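Long-range contacts in 3',5'-cyclic-nucleotide phosphodiesterase 1 (Saccharomyces cerevisiae, PDB 4OJV), which is a two-zinc enzyme of the class-II phosphodiesterase family, related by clan to metallo-hydrolases of the metallo-beta-lactamase type: residues I6-G10 / Q46-M50; I24-A28 / I201-D205; F79-L84 / R357-L362; L84-L90 / G364-L369; I121-I126 / K152-G157. All coordinates share one frame; numbering follows the deposited sequence.

Contact 1. Residues I6-G10 / Q46-M50; sequences ITILG and QLREM
Leu-9 meets Gln-46, Leu-47 and Met-50 where a strand of the larger mixed sheet packs on helix 44-53. Leu-9 and Gly-10 form a classic beta bulge opposite Cys-22. The chain turns a corner at Leu-9.

The Leu-9 side chain can be followed outward. CB lies 4.1 Å from CG of Gln-46. CG stands beside the backbone N (chi1 -65°), which lets the two methyls fan out over the helix. CD1 reaches CG of Leu-47 at 4.1 Å. CD2 does most of the touching: it is 3.7 Å from SD of Met-50 and 3.9 Å from CD2 of Leu-47. The Met-50 chain crosses Leu-9 at about a right angle. It then bends at its last torsion and slides past Thr-7, whose CG2 is tightly packed at 3.5 Å from CE of Met-50.

No hydrogen bond joins the two segments. Around them, Leu-47 also leans on Phe-118 of helix 110-119, and Gln-46 packs on Tyr-18 of the second subunit. The carbonyl oxygen of Leu-9 is buried and has no polar partner in the model; CG of Gln-46 lies 3.1 Å from this O.

Contact 2. Residues I24-A28 / I201-D205; sequences ILKPA and IFPWD
The Phe-202 ring carries Pro-27 on one face. CD of Pro-27 sits over the middle of the ring, 3.4 Å from its centroid and 9° off the normal, a clear CH-pi contact. At the ring edge, CE2 of Phe-202 is 3.5 Å from the carbonyl O of Leu-25. The indole of Trp-204 is used differently. CB of Phe-202 lies over one of its faces, offset toward the rim. CB of Leu-25 approaches the indole edge in plane, 3.9 Å from CZ3 of Trp-204. The O of Lys-26 also lies at that edge.

Pro-27 touches both aromatic groups. Its CG is 3.7 Å from CD1 of Phe-202 and 3.8 Å from CZ2 of Trp-204. Pro-203, between the two aromatic residues, is the centre of an inverse gamma turn. Both rings reach toward strand 22-27.

Lys-26 touches Phe-202 with CB, 4.0 Å from CZ. Bends at chi3 (-77°) and chi4 (-64°) fold the chain back, and NZ bonds to O of Pro-27 at 2.8 Å. NZ is also gripped by Glu-5 in a salt bridge and by Thr-30 and Ser-93. The Trp-204 ring also packs edge-to-face with Phe-4.

The contact holds no hydrogen bond between its segments. Strand 22-27 belongs to the eight-stranded mixed sheet and strand 204-215 to the seven-stranded one. Apolar and aromatic side chains joining two sheets in this way are consistent with the alpha-beta-beta-alpha sandwich of the metallo-beta-lactamase fold.

Contact 3. Residues F79-L84 / R357-L362; sequences FIDSKL and RISIAL
The loop 79-84 runs along the edge strand 357-360 of the seven-stranded sheet, and Asp-81 and Ser-359 meet at its middle. Asp-81 starts a type I beta turn, and its OD2 accepts from N of Lys-83, an Asx turn.

Two nearly straight hydrogen bonds join the segments. N of Ile-360 gives to O of Phe-79 at 2.8 Å (172°). N of Asp-81 gives to the hydroxyl OG of Ser-359 at 2.9 Å, where a strand partner would offer a carbonyl. CD2 of Leu-84 covers the same OG at 3.6 Å.

CG of Asp-81 stands anti to its own N (chi1 -178°). This lays the carboxylate against the aliphatic part of Arg-357, with CG of Asp-81 3.6 Å from CB of Arg-357. The guanidinium turns instead to Asp-355, its salt-bridge partner. CD of Lys-83 lies over one guanidinium face, 3.7 Å from CZ of Arg-357. A water joins OD1 of Asp-81 to N of Ile-358.

At the other end, CB of Phe-79 packs on CD1 of Leu-362 at 4.0 Å. Helix 336-350 touches both residues. The arrangement is that of an irregular loop covering a sheet's edge strand, with part of the bonding taken over by a side chain.

Contact 4. Residues L84-L90 / G364-L369; sequences LNIQKGL and GHTLFL
Strands 86-88 and 365-368 run antiparallel, with 158° between their directions, and Gln-87 faces Thr-366 as a hydrogen-bonded pair. N of Gln-87 gives to O of Thr-366, and N of Thr-366 gives to O of Gln-87, both at 2.9 Å. Ile-86 with Leu-367 and Lys-88 with His-365 are the flanking non-hydrogen-bonded pairs. Phe-368 N to Asn-85 O extends the ladder at one end. Gly-89 N to Gly-364 O, at 2.9 Å, extends it at the other, where both glycines have positive phi.

The hydroxyl OG1 of Thr-366 adds a side-chain bond. It donates to O of Gly-89 at 2.8 Å, in the carbonyl plane. It is placed there by standing beside its own backbone N (chi1 -58°).

On one face Ile-86 and Leu-367 lie side by side, CD1 to CD2 3.8 Å. CD2 of Leu-84 touches the same Leu-367 methyl. CD2 of His-365 lies 3.5 Å from CA of Lys-88, while the imidazole bonds outside the pair to Glu-63 through NE2. On the other face CG of Gln-87 meets CE1 of Phe-368 at 3.6 Å. The Asn-85 amide lies near CB of that residue, its plane 35° from the ring.

Strand 86-88 is an outermost strand of the eight-stranded mixed sheet. Strand 365-368 fills the place between it and the N-terminal strand 4-8, so strands from both chain ends lie side by side, antiparallel, in one mixed sheet.

Contact 5. Residues I121-I126 / K152-G157; sequences ITDYYI and KKTIWG
Trp-156 gives its indole NE1 to OD1 of Asp-123 at 2.8 Å. The bond is straight (179°) and lies in the indole plane, but it meets the carboxylate from above its plane. Both side chains point the same way from neighbouring parallel strands. OD2 of Asp-123 is held separately by OG1 of Thr-122, at 2.7 Å, and by Thr-200, which fixes the carboxylate at both oxygens.

The backbone forms a parallel ladder, from Thr-154 N to Thr-122 O through to Ile-126 N to Trp-156 O. A water also links O of Thr-122, O of Lys-152 and OG1 of Thr-154. NZ of Lys-153 makes a weak bond to O of Ile-121 and also has a cation-pi partner in Phe-118.

Tyr-125 stacks offset on the five-membered ring of Trp-156, centroids 4.6 Å apart and planes at 8°. CG2 of Thr-154 lies over the opposite indole face. On the other side of the sheet, CG1 of Ile-126 meets CG2 of Ile-155 at 3.7 Å.

The strands bracket helix 135-140 in a beta-alpha-beta unit, and Leu-137 of that helix covers Tyr-124, Ile-126 and Ile-155. The zinc ligands His-128, His-130, Asp-132 and His-133 follow strand 121-125. Strands 35-38 and 186-190 flank the pair.

How the contacts relate
From the N terminus, contact 1 closes the first loop, joining strand 4-8 to helix 44-53. Contact 2 opens inside it at 24-28 and closes at 201-205, so the two cross. It ties the eight-stranded sheet to the seven-stranded one. Contacts 3 and 4 open after contact 1 has closed and end near the C terminus. They cross each other, share Leu-84, and also cross contact 2. Contact 3 lays the loop before strand 86-88 on outer strand 357-360 of the seven-stranded sheet, which contact 2 also reaches. Contact 5 is local and lies nested inside the loops of contacts 2, 3 and 4. Contacts 1, 2, 4 and 5 all reach the eight-stranded sheet.

Contact 1. Residues I6-G10 / Q46-M50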
# COMPACT_ATOMS: atom_id res chain seq x y z
N ILE A 6 -19.65 5.98 8.65
CA ILE A 6 -18.32 5.38 8.66
C ILE A 6 -18.04 4.81 7.28
O ILE A 6 -18.71 3.87 6.85
CB ILE A 6 -18.19 4.26 9.71
CG1 ILE A 6 -18.57 4.74 11.12
CG2 ILE A 6 -16.77 3.69 9.68
CD1 ILE A 6 -18.45 3.66 12.18
N THR A 7 -17.06 5.38 6.58
CA THR A 7 -16.65 4.86 5.28
C THR A 7 -15.50 3.87 5.50
O THR A 7 -14.46 4.25 6.04
CB THR A 7 -16.18 5.97 4.33
OG1 THR A 7 -17.11 7.06 4.33
CG2 THR A 7 -16.05 5.43 2.91
N ILE A 8 -15.70 2.63 5.09
CA ILE A 8 -14.66 1.61 5.22
C ILE A 8 -13.74 1.70 4.01
O ILE A 8 -14.10 1.23 2.92
CB ILE A 8 -15.26 0.20 5.33
CG1 ILE A 8 -16.37 0.16 6.40
CG2 ILE A 8 -14.15 -0.81 5.61
CD1 ILE A 8 -15.91 0.37 7.81
N LEU A 9 -12.59 2.34 4.16
CA LEU A 9 -11.62 2.38 3.07
C LEU A 9 -10.80 1.11 3.00
O LEU A 9 -10.48 0.63 1.91
CB LEU A 9 -10.70 3.60 3.15
CG LEU A 9 -11.37 4.96 3.00
CD1 LEU A 9 -10.33 6.05 2.92
CD2 LEU A 9 -12.30 5.02 1.79
N GLY A 10 -10.46 0.57 4.16
CA GLY A 10 -9.67 -0.65 4.21
C GLY A 10 -9.95 -1.42 5.48
O GLY A 10 -10.01 -0.85 6.57
N GLN A 46 -8.40 4.34 -2.63
CA GLN A 46 -9.70 3.75 -2.37
C GLN A 46 -10.84 4.76 -2.52
O GLN A 46 -11.91 4.40 -3.04
CB GLN A 46 -9.71 3.10 -0.98
CG GLN A 46 -10.96 2.26 -0.68
CD GLN A 46 -11.39 1.30 -1.79
OE1 GLN A 46 -10.56 0.64 -2.42
NE2 GLN A 46 -12.69 1.23 -2.03
N LEU A 47 -10.62 6.00 -2.12
CA LEU A 47 -11.59 7.06 -2.38
C LEU A 47 -11.88 7.16 -3.88
O LEU A 47 -13.04 7.26 -4.29
CB LEU A 47 -11.11 8.40 -1.84
CG LEU A 47 -11.13 8.50 -0.31
CD1 LEU A 47 -10.33 9.71 0.15
CD2 LEU A 47 -12.55 8.55 0.23
N ARG A 48 -10.83 7.10 -4.69
CA ARG A 48 -10.99 7.16 -6.14
C ARG A 48 -11.85 6.01 -6.66
O ARG A 48 -12.73 6.22 -7.50
CB ARG A 48 -9.64 7.16 -6.83
CG ARG A 48 -9.71 7.45 -8.32
CD ARG A 48 -8.33 7.58 -8.92
NE ARG A 48 -7.61 6.31 -8.82
CZ ARG A 48 -6.33 6.13 -9.15
NH1 ARG A 48 -5.59 7.13 -9.59
NH2 ARG A 48 -5.80 4.92 -9.02
N GLU A 49 -11.59 4.79 -6.17
CA GLU A 49 -12.37 3.62 -6.57
C GLU A 49 -13.84 3.81 -6.26
O GLU A 49 -14.71 3.47 -7.08
CB GLU A 49 -11.86 2.37 -5.85
CG GLU A 49 -10.57 1.80 -6.40
CD GLU A 49 -10.65 1.45 -7.88
OE1 GLU A 49 -11.60 0.74 -8.29
OE2 GLU A 49 -9.75 1.88 -8.62
N MET A 50 -14.12 4.36 -5.09
CA MET A 50 -15.49 4.54 -4.64
C MET A 50 -16.19 5.62 -5.45
O MET A 50 -17.39 5.52 -5.68
CB MET A 50 -15.54 4.83 -3.14
CG MET A 50 -15.02 3.67 -2.29
SD MET A 50 -15.04 3.97 -0.51
CE MET A 50 -16.79 4.11 -0.24

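Contact 2. Residues I24-A28 / I201-D205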
# COMPACT_ATOMS: atom_id res chain seq x y z
N ILE A 24 -13.05 6.22 7.54
CA ILE A 24 -13.37 7.64 7.53
C ILE A 24 -14.64 7.86 8.34
O ILE A 24 -15.60 7.10 8.21
CB ILE A 24 -13.56 8.15 6.08
CG1 ILE A 24 -12.30 7.93 5.23
CG2 ILE A 24 -14.03 9.60 6.05
CD1 ILE A 24 -11.07 8.62 5.76
N LEU A 25 -14.64 8.92 9.15
CA LEU A 25 -15.80 9.26 9.98
C LEU A 25 -16.29 10.66 9.68
O LEU A 25 -15.48 11.58 9.49
CB LEU A 25 -15.43 9.23 11.46
CG LEU A 25 -14.71 8.01 12.03
CD1 LEU A 25 -14.42 8.21 13.51
CD2 LEU A 25 -15.52 6.75 11.81
N LYS A 26 -17.61 10.83 9.68
CA LYS A 26 -18.22 12.16 9.67
C LYS A 26 -19.59 12.07 10.32
O LYS A 26 -20.17 10.98 10.44
CB LYS A 26 -18.33 12.72 8.25
CG LYS A 26 -19.24 11.93 7.33
CD LYS A 26 -19.40 12.57 5.94
CE LYS A 26 -20.34 13.77 5.92
NZ LYS A 26 -21.75 13.43 6.26
N PRO A 27 -20.15 13.21 10.75
CA PRO A 27 -21.52 13.20 11.23
C PRO A 27 -22.48 12.79 10.12
O PRO A 27 -22.25 13.09 8.95
CB PRO A 27 -21.77 14.67 11.61
CG PRO A 27 -20.41 15.22 11.89
CD PRO A 27 -19.53 14.55 10.88
N ALA A 28 -23.55 12.10 10.49
CA ALA A 28 -24.57 11.73 9.52
C ALA A 28 -25.21 12.97 8.89
O ALA A 28 -25.39 14.00 9.55
CB ALA A 28 -25.62 10.86 10.17
N ILE A 201 -13.12 19.78 14.29
CA ILE A 201 -14.23 20.37 13.53
C ILE A 201 -15.58 19.85 14.02
O ILE A 201 -16.51 20.64 14.27
CB ILE A 201 -14.09 20.16 12.00
CG1 ILE A 201 -12.76 20.74 11.48
CG2 ILE A 201 -15.29 20.74 11.23
CD1 ILE A 201 -12.65 22.26 11.50
N PHE A 202 -15.70 18.53 14.16
CA PHE A 202 -16.97 17.96 14.57
C PHE A 202 -17.17 18.17 16.06
O PHE A 202 -16.19 18.19 16.81
CB PHE A 202 -17.07 16.47 14.25
CG PHE A 202 -16.73 16.11 12.82
CD1 PHE A 202 -17.09 16.94 11.75
CD2 PHE A 202 -16.08 14.91 12.54
CE1 PHE A 202 -16.77 16.59 10.44
CE2 PHE A 202 -15.77 14.56 11.24
CZ PHE A 202 -16.12 15.39 10.19
N PRO A 203 -18.43 18.31 16.50
CA PRO A 203 -18.73 18.53 17.93
C PRO A 203 -18.68 17.20 18.69
O PRO A 203 -19.68 16.75 19.28
CB PRO A 203 -20.14 19.13 17.90
CG PRO A 203 -20.75 18.57 16.67
CD PRO A 203 -19.64 18.45 15.66
N TRP A 204 -17.50 16.57 18.63
CA TRP A 204 -17.27 15.25 19.18
C TRP A 204 -16.14 15.24 20.17
O TRP A 204 -15.19 16.00 20.05
CB TRP A 204 -16.86 14.27 18.10
CG TRP A 204 -17.84 13.99 17.01
CD1 TRP A 204 -19.14 14.46 16.85
CD2 TRP A 204 -17.59 13.11 15.88
NE1 TRP A 204 -19.70 13.94 15.71
CE2 TRP A 204 -18.81 13.12 15.07
CE3 TRP A 204 -16.51 12.35 15.46
CZ2 TRP A 204 -18.92 12.38 13.90
CZ3 TRP A 204 -16.64 11.61 14.28
CH2 TRP A 204 -17.81 11.62 13.53
N ASP A 205 -16.25 14.36 21.16
CA ASP A 205 -15.13 14.02 22.02
C ASP A 205 -14.39 12.82 21.43
O ASP A 205 -15.01 11.95 20.82
CB ASP A 205 -15.60 13.63 23.42
CG ASP A 205 -16.32 14.75 24.14
OD1 ASP A 205 -16.03 15.94 23.89
OD2 ASP A 205 -17.17 14.42 25.00

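Contact 3. Residues F79-L84 / R357-L362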
# COMPACT_ATOMS: atom_id res chain seq x y z
N PHE A 79 -21.94 -11.43 4.34
CA PHE A 79 -20.90 -10.92 5.24
C PHE A 79 -21.45 -10.06 6.38
O PHE A 79 -20.68 -9.63 7.24
CB PHE A 79 -19.88 -10.09 4.46
CG PHE A 79 -19.13 -10.87 3.43
CD1 PHE A 79 -19.63 -11.03 2.14
CD2 PHE A 79 -17.91 -11.47 3.75
CE1 PHE A 79 -18.94 -11.77 1.20
CE2 PHE A 79 -17.21 -12.21 2.81
CZ PHE A 79 -17.72 -12.35 1.53
N ILE A 80 -22.74 -9.76 6.35
CA ILE A 80 -23.30 -8.75 7.24
C ILE A 80 -24.55 -9.23 7.97
O ILE A 80 -25.25 -10.15 7.52
CB ILE A 80 -23.58 -7.41 6.49
CG1 ILE A 80 -24.64 -7.60 5.39
CG2 ILE A 80 -22.28 -6.83 5.93
CD1 ILE A 80 -25.04 -6.33 4.67
N ASP A 81 -24.83 -8.60 9.11
CA ASP A 81 -26.09 -8.79 9.81
C ASP A 81 -27.20 -8.18 8.95
O ASP A 81 -27.01 -7.11 8.35
CB ASP A 81 -26.02 -8.10 11.16
CG ASP A 81 -27.27 -8.29 11.97
OD1 ASP A 81 -27.40 -9.37 12.58
OD2 ASP A 81 -28.10 -7.37 11.98
N SER A 82 -28.35 -8.84 8.91
CA SER A 82 -29.45 -8.41 8.04
C SER A 82 -30.02 -7.03 8.37
O SER A 82 -30.69 -6.42 7.54
CB SER A 82 -30.58 -9.44 8.04
OG SER A 82 -31.16 -9.51 9.32
N LYS A 83 -29.76 -6.54 9.58
CA LYS A 83 -30.29 -5.24 10.02
C LYS A 83 -29.29 -4.09 9.85
O LYS A 83 -29.61 -2.94 10.15
CB LYS A 83 -30.79 -5.31 11.47
CG LYS A 83 -31.99 -6.23 11.63
CD LYS A 83 -32.46 -6.32 13.06
CE LYS A 83 -33.65 -7.26 13.17
NZ LYS A 83 -34.06 -7.48 14.58
N LEU A 84 -28.10 -4.39 9.35
CA LEU A 84 -27.06 -3.37 9.22
C LEU A 84 -27.43 -2.33 8.18
O LEU A 84 -27.77 -2.66 7.05
CB LEU A 84 -25.72 -4.02 8.86
CG LEU A 84 -24.54 -3.05 8.77
CD1 LEU A 84 -24.20 -2.48 10.14
CD2 LEU A 84 -23.35 -3.78 8.16
N ARG A 357 -25.41 -8.07 17.06
CA ARG A 357 -25.45 -8.02 15.60
C ARG A 357 -24.04 -7.91 15.06
O ARG A 357 -23.38 -6.88 15.22
CB ARG A 357 -26.32 -6.86 15.13
CG ARG A 357 -27.76 -7.02 15.58
CD ARG A 357 -28.46 -5.70 15.75
NE ARG A 357 -29.78 -5.92 16.34
CZ ARG A 357 -30.82 -5.13 16.13
NH1 ARG A 357 -30.70 -4.06 15.35
NH2 ARG A 357 -31.98 -5.42 16.70
N ILE A 358 -23.56 -8.99 14.44
CA ILE A 358 -22.17 -9.10 14.00
C ILE A 358 -22.11 -9.03 12.48
O ILE A 358 -22.84 -9.74 11.79
CB ILE A 358 -21.50 -10.39 14.52
CG1 ILE A 358 -21.75 -10.56 16.03
CG2 ILE A 358 -20.01 -10.38 14.19
CD1 ILE A 358 -21.17 -11.84 16.62
N SER A 359 -21.25 -8.15 11.99
CA SER A 359 -21.02 -7.97 10.56
C SER A 359 -19.53 -7.88 10.32
O SER A 359 -18.78 -7.45 11.19
CB SER A 359 -21.67 -6.67 10.06
OG SER A 359 -23.07 -6.66 10.28
N ILE A 360 -19.09 -8.26 9.12
CA ILE A 360 -17.71 -8.03 8.70
C ILE A 360 -17.66 -6.67 8.01
O ILE A 360 -18.52 -6.37 7.18
CB ILE A 360 -17.22 -9.13 7.73
CG1 ILE A 360 -17.42 -10.54 8.31
CG2 ILE A 360 -15.77 -8.89 7.32
CD1 ILE A 360 -16.64 -10.86 9.58
N ALA A 361 -16.64 -5.87 8.33
CA ALA A 361 -16.38 -4.61 7.63
C ALA A 361 -16.00 -4.87 6.18
O ALA A 361 -15.11 -5.67 5.91
CB ALA A 361 -15.25 -3.84 8.31
N LEU A 362 -16.68 -4.19 5.26
CA LEU A 362 -16.45 -4.35 3.83
C LEU A 362 -15.99 -3.05 3.19
O LEU A 362 -16.70 -2.04 3.23
CB LEU A 362 -17.71 -4.83 3.12
CG LEU A 362 -18.26 -6.21 3.51
CD1 LEU A 362 -19.61 -6.45 2.84
CD2 LEU A 362 -17.27 -7.31 3.16
O HOH W 1 -25.09 -11.32 13.81

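Contact 4. Residues L84-L90 / G364-L369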
# COMPACT_ATOMS: atom_id res chain seq x y z
N LEU A 84 -28.10 -4.39 9.35
CA LEU A 84 -27.06 -3.37 9.22
C LEU A 84 -27.43 -2.33 8.18
O LEU A 84 -27.77 -2.66 7.05
CB LEU A 84 -25.72 -4.02 8.86
CG LEU A 84 -24.54 -3.05 8.77
CD1 LEU A 84 -24.20 -2.48 10.14
CD2 LEU A 84 -23.35 -3.78 8.16
N ASN A 85 -27.33 -1.06 8.58
CA ASN A 85 -27.57 0.04 7.68
C ASN A 85 -26.27 0.34 6.92
O ASN A 85 -25.35 0.99 7.45
CB ASN A 85 -28.05 1.26 8.48
CG ASN A 85 -28.61 2.36 7.61
OD1 ASN A 85 -28.32 2.45 6.42
ND2 ASN A 85 -29.44 3.22 8.21
N ILE A 86 -26.19 -0.15 5.70
CA ILE A 86 -24.98 -0.10 4.88
C ILE A 86 -25.34 0.28 3.45
O ILE A 86 -26.40 -0.10 2.94
CB ILE A 86 -24.23 -1.46 4.93
CG1 ILE A 86 -22.92 -1.44 4.12
CG2 ILE A 86 -25.15 -2.61 4.50
CD1 ILE A 86 -22.05 -2.66 4.37
N GLN A 87 -24.46 1.03 2.81
CA GLN A 87 -24.61 1.35 1.41
C GLN A 87 -23.28 1.21 0.70
O GLN A 87 -22.23 1.42 1.30
CB GLN A 87 -25.16 2.76 1.24
CG GLN A 87 -26.51 3.01 1.91
CD GLN A 87 -27.71 2.49 1.11
OE1 GLN A 87 -27.78 1.30 0.77
NE2 GLN A 87 -28.65 3.37 0.83
N LYS A 88 -23.32 0.85 -0.58
CA LYS A 88 -22.13 0.86 -1.40
C LYS A 88 -21.76 2.29 -1.74
O LYS A 88 -22.64 3.11 -2.02
CB LYS A 88 -22.37 0.06 -2.69
CG LYS A 88 -21.13 -0.09 -3.56
CD LYS A 88 -21.40 -0.89 -4.82
CE LYS A 88 -20.13 -1.03 -5.63
NZ LYS A 88 -20.26 -2.00 -6.75
N GLY A 89 -20.47 2.58 -1.73
CA GLY A 89 -19.96 3.87 -2.13
C GLY A 89 -19.96 4.91 -1.03
O GLY A 89 -20.23 4.60 0.14
N LEU A 90 -19.62 6.13 -1.42
CA LEU A 90 -19.63 7.27 -0.51
C LEU A 90 -21.06 7.73 -0.29
O LEU A 90 -21.92 7.56 -1.16
CB LEU A 90 -18.78 8.40 -1.07
CG LEU A 90 -17.30 8.05 -1.31
CD1 LEU A 90 -16.63 9.07 -2.21
CD2 LEU A 90 -16.54 7.89 -0.00
N GLY A 364 -15.18 -0.13 0.63
CA GLY A 364 -15.99 0.46 -0.43
C GLY A 364 -17.44 0.65 -0.03
O GLY A 364 -18.29 0.85 -0.89
N HIS A 365 -17.72 0.60 1.27
CA HIS A 365 -19.08 0.77 1.80
C HIS A 365 -19.10 1.75 2.92
O HIS A 365 -18.08 1.98 3.58
CB HIS A 365 -19.64 -0.58 2.26
CG HIS A 365 -19.82 -1.56 1.13
ND1 HIS A 365 -18.79 -2.24 0.60
CD2 HIS A 365 -20.95 -1.90 0.39
CE1 HIS A 365 -19.24 -3.00 -0.41
NE2 HIS A 365 -20.56 -2.78 -0.54
N THR A 366 -20.26 2.35 3.15
CA THR A 366 -20.50 3.26 4.25
C THR A 366 -21.52 2.65 5.21
O THR A 366 -22.55 2.11 4.78
CB THR A 366 -20.99 4.63 3.73
OG1 THR A 366 -20.02 5.15 2.83
CG2 THR A 366 -21.19 5.62 4.88
N LEU A 367 -21.21 2.72 6.50
CA LEU A 367 -22.13 2.30 7.56
C LEU A 367 -22.77 3.52 8.18
O LEU A 367 -22.11 4.55 8.33
CB LEU A 367 -21.38 1.55 8.66
CG LEU A 367 -20.45 0.42 8.24
CD1 LEU A 367 -19.81 -0.22 9.46
CD2 LEU A 367 -21.22 -0.61 7.46
N PHE A 368 -24.03 3.39 8.57
CA PHE A 368 -24.80 4.48 9.15
C PHE A 368 -25.24 3.98 10.52
O PHE A 368 -26.07 3.08 10.60
CB PHE A 368 -26.00 4.82 8.26
CG PHE A 368 -25.60 5.26 6.87
CD1 PHE A 368 -25.29 4.33 5.89
CD2 PHE A 368 -25.52 6.61 6.55
CE1 PHE A 368 -24.90 4.73 4.62
CE2 PHE A 368 -25.14 7.02 5.28
CZ PHE A 368 -24.84 6.08 4.31
N LEU A 369 -24.64 4.53 11.57
CA LEU A 369 -24.83 4.02 12.93
C LEU A 369 -25.26 5.09 13.91
O LEU A 369 -26.04 4.81 14.83
CB LEU A 369 -23.55 3.35 13.44
CG LEU A 369 -22.98 2.21 12.60
CD1 LEU A 369 -21.65 1.75 13.16
CD2 LEU A 369 -23.97 1.05 12.53
OXT LEU A 369 -24.84 6.24 13.82

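Contact 5. Residues I121-I126 / K152-G157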
# COMPACT_ATOMS: atom_id res chain seq x y z
N ILE A 121 -9.80 15.44 4.43
CA ILE A 121 -9.31 14.67 5.58
C ILE A 121 -8.39 15.56 6.45
O ILE A 121 -7.23 15.81 6.08
CB ILE A 121 -8.66 13.36 5.13
CG1 ILE A 121 -9.69 12.41 4.55
CG2 ILE A 121 -8.01 12.66 6.32
CD1 ILE A 121 -10.12 12.67 3.14
N THR A 122 -8.93 16.09 7.55
CA THR A 122 -8.25 17.08 8.41
C THR A 122 -7.33 16.43 9.44
O THR A 122 -6.26 16.97 9.79
CB THR A 122 -9.27 17.97 9.18
OG1 THR A 122 -10.13 17.17 10.02
CG2 THR A 122 -10.11 18.82 8.23
N ASP A 123 -7.74 15.27 9.92
CA ASP A 123 -7.18 14.68 11.12
C ASP A 123 -7.17 13.17 10.96
O ASP A 123 -8.18 12.57 10.57
CB ASP A 123 -8.03 15.02 12.36
CG ASP A 123 -8.05 16.51 12.71
OD1 ASP A 123 -7.06 17.04 13.24
OD2 ASP A 123 -9.11 17.12 12.52
N TYR A 124 -6.04 12.55 11.29
CA TYR A 124 -5.93 11.10 11.42
C TYR A 124 -5.74 10.76 12.89
O TYR A 124 -4.97 11.43 13.59
CB TYR A 124 -4.70 10.58 10.69
CG TYR A 124 -4.69 10.68 9.18
CD1 TYR A 124 -4.39 11.88 8.54
CD2 TYR A 124 -4.91 9.56 8.40
CE1 TYR A 124 -4.35 11.96 7.16
CE2 TYR A 124 -4.86 9.62 7.02
CZ TYR A 124 -4.58 10.83 6.41
OH TYR A 124 -4.50 10.92 5.04
N TYR A 125 -6.42 9.70 13.34
CA TYR A 125 -6.20 9.13 14.67
C TYR A 125 -5.60 7.76 14.45
O TYR A 125 -6.29 6.84 14.01
CB TYR A 125 -7.52 9.09 15.45
CG TYR A 125 -8.01 10.48 15.76
CD1 TYR A 125 -8.82 11.17 14.86
CD2 TYR A 125 -7.61 11.14 16.92
CE1 TYR A 125 -9.25 12.46 15.13
CE2 TYR A 125 -8.02 12.44 17.19
CZ TYR A 125 -8.83 13.09 16.29
OH TYR A 125 -9.25 14.37 16.55
N ILE A 126 -4.31 7.64 14.71
CA ILE A 126 -3.56 6.42 14.39
C ILE A 126 -3.49 5.54 15.62
O ILE A 126 -3.21 6.03 16.73
CB ILE A 126 -2.15 6.77 13.85
CG1 ILE A 126 -2.24 7.70 12.63
CG2 ILE A 126 -1.36 5.50 13.52
CD1 ILE A 126 -3.01 7.15 11.44
N LYS A 152 -4.58 21.95 5.98
CA LYS A 152 -3.49 21.28 6.71
C LYS A 152 -3.99 20.01 7.38
O LYS A 152 -5.15 19.92 7.77
CB LYS A 152 -2.90 22.21 7.76
CG LYS A 152 -2.35 23.52 7.20
CD LYS A 152 -1.55 24.28 8.24
CE LYS A 152 -0.93 25.53 7.64
NZ LYS A 152 0.01 26.20 8.58
N LYS A 153 -3.09 19.03 7.52
CA LYS A 153 -3.42 17.75 8.16
C LYS A 153 -2.66 17.53 9.46
O LYS A 153 -1.48 17.88 9.58
CB LYS A 153 -3.14 16.58 7.22
CG LYS A 153 -3.93 16.57 5.91
CD LYS A 153 -3.83 15.19 5.27
CE LYS A 153 -4.01 15.19 3.76
NZ LYS A 153 -5.43 15.30 3.35
N THR A 154 -3.34 16.93 10.42
CA THR A 154 -2.77 16.59 11.71
C THR A 154 -2.90 15.09 11.94
O THR A 154 -3.97 14.50 11.71
CB THR A 154 -3.44 17.37 12.86
OG1 THR A 154 -3.33 18.77 12.60
CG2 THR A 154 -2.79 17.06 14.19
N ILE A 155 -1.81 14.48 12.40
CA ILE A 155 -1.76 13.07 12.74
C ILE A 155 -1.70 13.01 14.27
O ILE A 155 -0.76 13.53 14.88
CB ILE A 155 -0.50 12.39 12.17
CG1 ILE A 155 -0.43 12.51 10.64
CG2 ILE A 155 -0.45 10.93 12.60
CD1 ILE A 155 0.95 12.26 10.07
N TRP A 156 -2.73 12.40 14.87
CA TRP A 156 -2.85 12.26 16.31
C TRP A 156 -2.58 10.85 16.73
O TRP A 156 -2.91 9.89 16.02
CB TRP A 156 -4.26 12.58 16.76
CG TRP A 156 -4.77 13.95 16.40
CD1 TRP A 156 -5.41 14.34 15.23
CD2 TRP A 156 -4.72 15.14 17.24
NE1 TRP A 156 -5.76 15.66 15.29
CE2 TRP A 156 -5.38 16.20 16.47
CE3 TRP A 156 -4.23 15.43 18.50
CZ2 TRP A 156 -5.51 17.49 16.97
CZ3 TRP A 156 -4.37 16.73 19.00
CH2 TRP A 156 -4.99 17.74 18.24
N GLY A 157 -2.03 10.68 17.93
CA GLY A 157 -1.83 9.35 18.49
C GLY A 157 -1.32 9.44 19.91
O GLY A 157 -0.92 10.51 20.37
O HOH W 2 -5.30 19.56 10.67